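Local coordinates for cysteine protease S273R (African swine fever virus pig/Kenya/KEN-50/1950, PDB 6LJ9) that cleaves the viral polyprotein precursors pp220 and pp62 into core-shell proteins as a cysteine protease of the SUMO-specific protease-like C63 family, at the interface of chains A and B. Sequence-based numbering; all coordinates share one arbitrary frame. Chains: chain A/B, Cysteine protease S273R.

The interface of chains A and B. Residues chain A 178-179; chain B 175, 178, 180, 182, 184, 243, 249.
A:Asp179, on the loop between strands 169-175 and 181-186 of chain A, reaches chain B between B:Ser182, B:Arg243 and the ring edge of B:Tyr249. Its carboxylate oxygen OD1 forms a long salt bridge, resting on a poorly ordered side chain, with the guanidinium nitrogen NH2 of B:Arg243 at 3.3 Å, the two side chains crossing nearly perpendicularly. With CG anti to the carbonyl carbon, beside the backbone N (chi1 -80°), the carboxylate points toward the ring of B:Tyr249, while CB packs against the carbonyl O of B:Cys180. Ring and carboxylate planes stand 77° apart, and OD2 lies at the ring edge, in its plane; CE2 of B:Tyr249 is 3.3 Å from CG of A:Asp179. This is the dense part of the patch, although the very close approach of OD2 to the B:Ser182 hydroxyl is doubtful. The receiving arginine is held within chain B: its two nitrogens grip B:Glu184 side-on, NE of B:Arg243 meeting OE1 of B:Glu184 at 2.7 Å in the guanidinium plane. B:Asp175 and B:Glu184 already share the arginine's positive charge, which probably weakens its pull on A:Asp179; the nearness of three carboxylates may also raise the pKa of A:Asp179. Contact is sparser at the glycine end, where CA of A:Gly178 lies 3.5 Å from CA of B:Gly178. The patch hides 142 Å², and its centre is about 15 Å from the active-site residue B:Asn187. The whole interface is not an exact two-fold; the structure alone does not show whether this pairing exists outside the crystal. B:Asp175 also accepts from the arginine, its OD2 met by NH2 of B:Arg243 at 2.9 Å on the anti side, 23° out of the carboxylate plane.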
ATOM      1  N   GLY A 178       6.174   2.403  -8.847  1.00 24.84           N
ATOM      2  CA  GLY A 178       7.111   3.504  -8.958  1.00 45.97           C
ATOM      3  C   GLY A 178       7.353   4.033 -10.358  1.00 47.64           C
ATOM      4  O   GLY A 178       6.431   4.099 -11.177  1.00 50.79           O
ATOM      5  N   ASP A 179       8.601   4.404 -10.644  1.00 57.14           N
ATOM      6  CA  ASP A 179       8.945   5.144 -11.851  1.00 80.98           C
ATOM      7  C   ASP A 179       9.572   4.295 -12.945  1.00 75.76           C
ATOM      8  O   ASP A 179       9.457   4.649 -14.123  1.00 90.90           O
ATOM      9  CB  ASP A 179       9.902   6.292 -11.512  1.00 95.41           C
ATOM     10  CG  ASP A 179       9.186   7.495 -10.944  1.00109.48           C
ATOM     11  OD1 ASP A 179       7.999   7.689 -11.276  1.00116.12           O
ATOM     12  OD2 ASP A 179       9.808   8.248 -10.169  1.00113.53           O
TER
ATOM     13  N   ASP B 175       9.520   9.448  -4.431  1.00 24.22           N
ATOM     14  CA  ASP B 175       8.974   8.142  -4.775  1.00 22.03           C
ATOM     15  C   ASP B 175      10.086   7.107  -4.640  1.00 27.42           C
ATOM     16  O   ASP B 175      11.036   7.101  -5.429  1.00 23.65           O
ATOM     17  CB  ASP B 175       8.392   8.155  -6.186  1.00 20.61           C
ATOM     18  CG  ASP B 175       7.606   6.898  -6.509  1.00 26.50           C
ATOM     19  OD1 ASP B 175       7.511   6.005  -5.642  1.00 27.17           O
ATOM     20  OD2 ASP B 175       7.079   6.806  -7.637  1.00 37.33           O
ATOM     21  N   GLY B 178       9.705   2.464  -6.971  1.00 31.30           N
ATOM     22  CA  GLY B 178      10.143   1.850  -8.204  1.00 36.11           C
ATOM     23  C   GLY B 178      11.628   1.544  -8.226  1.00 46.95           C
ATOM     24  O   GLY B 178      12.359   1.748  -7.254  1.00 53.34           O
ATOM     25  N   CYS B 180      13.787   3.064 -10.078  1.00 29.95           N
ATOM     26  CA  CYS B 180      14.469   4.353 -10.113  1.00 28.84           C
ATOM     27  C   CYS B 180      13.724   5.300  -9.183  1.00 34.60           C
ATOM     28  O   CYS B 180      12.611   5.735  -9.496  1.00 38.85           O
ATOM     29  CB  CYS B 180      14.523   4.915 -11.530  1.00 33.63           C
ATOM     30  SG  CYS B 180      14.866   6.685 -11.605  1.00 70.66           S
ATOM     31  N   SER B 182      12.893   8.791  -7.338  1.00 26.54           N
ATOM     32  CA  SER B 182      12.861  10.151  -7.852  1.00 19.80           C
ATOM     33  C   SER B 182      12.503  11.126  -6.742  1.00 20.78           C
ATOM     34  O   SER B 182      11.621  10.856  -5.922  1.00 24.25           O
ATOM     35  CB  SER B 182      11.861  10.286  -9.006  1.00 37.24           C
ATOM     36  OG  SER B 182      10.561   9.892  -8.602  1.00 43.14           O
ATOM     37  N   GLU B 184      11.010  14.786  -6.494  1.00 29.71           N
ATOM     38  CA  GLU B 184      10.209  15.571  -7.423  1.00 23.24           C
ATOM     39  C   GLU B 184       9.808  16.901  -6.800  1.00 21.89           C
ATOM     40  O   GLU B 184       9.420  16.960  -5.629  1.00 29.85           O
ATOM     41  CB  GLU B 184       8.962  14.789  -7.846  1.00 26.70           C
ATOM     42  CG  GLU B 184       9.266  13.376  -8.320  1.00 31.63           C
ATOM     43  CD  GLU B 184       8.026  12.512  -8.413  1.00 32.16           C
ATOM     44  OE1 GLU B 184       6.908  13.064  -8.364  1.00 27.74           O
ATOM     45  OE2 GLU B 184       8.170  11.276  -8.532  1.00 30.52           O
ATOM     46  N   ARG B 243       0.407  11.110  -7.491  1.00 15.08           N
ATOM     47  CA  ARG B 243       1.594  10.263  -7.414  1.00 23.95           C
ATOM     48  C   ARG B 243       1.369   9.092  -6.466  1.00 21.50           C
ATOM     49  O   ARG B 243       1.883   7.990  -6.695  1.00 21.45           O
ATOM     50  CB  ARG B 243       2.806  11.083  -6.970  1.00 16.45           C
ATOM     51  CG  ARG B 243       3.166  12.234  -7.896  1.00 19.28           C
ATOM     52  CD  ARG B 243       3.810  11.757  -9.187  1.00 19.10           C
ATOM     53  NE  ARG B 243       5.120  11.153  -8.958  1.00 19.58           N
ATOM     54  CZ  ARG B 243       5.360   9.847  -9.009  1.00 21.69           C
ATOM     55  NH1 ARG B 243       4.377   9.002  -9.288  1.00 27.17           N
ATOM     56  NH2 ARG B 243       6.582   9.386  -8.787  1.00 23.68           N
ATOM     57  N   TYR B 249       4.818  11.161 -13.011  1.00 31.43           N
ATOM     58  CA  TYR B 249       5.137  12.583 -13.092  1.00 31.19           C
ATOM     59  C   TYR B 249       5.180  13.078 -14.530  1.00 28.34           C
ATOM     60  O   TYR B 249       5.021  14.281 -14.765  1.00 33.41           O
ATOM     61  CB  TYR B 249       6.473  12.871 -12.397  1.00 23.37           C
ATOM     62  CG  TYR B 249       7.650  12.067 -12.921  1.00 30.27           C
ATOM     63  CD1 TYR B 249       8.214  12.343 -14.163  1.00 32.04           C
ATOM     64  CD2 TYR B 249       8.207  11.047 -12.165  1.00 30.42           C
ATOM     65  CE1 TYR B 249       9.287  11.618 -14.639  1.00 35.01           C
ATOM     66  CE2 TYR B 249       9.284  10.317 -12.634  1.00 35.66           C
ATOM     67  CZ  TYR B 249       9.818  10.606 -13.870  1.00 42.16           C
ATOM     68  OH  TYR B 249      10.889   9.879 -14.337  1.00 41.17           O
TER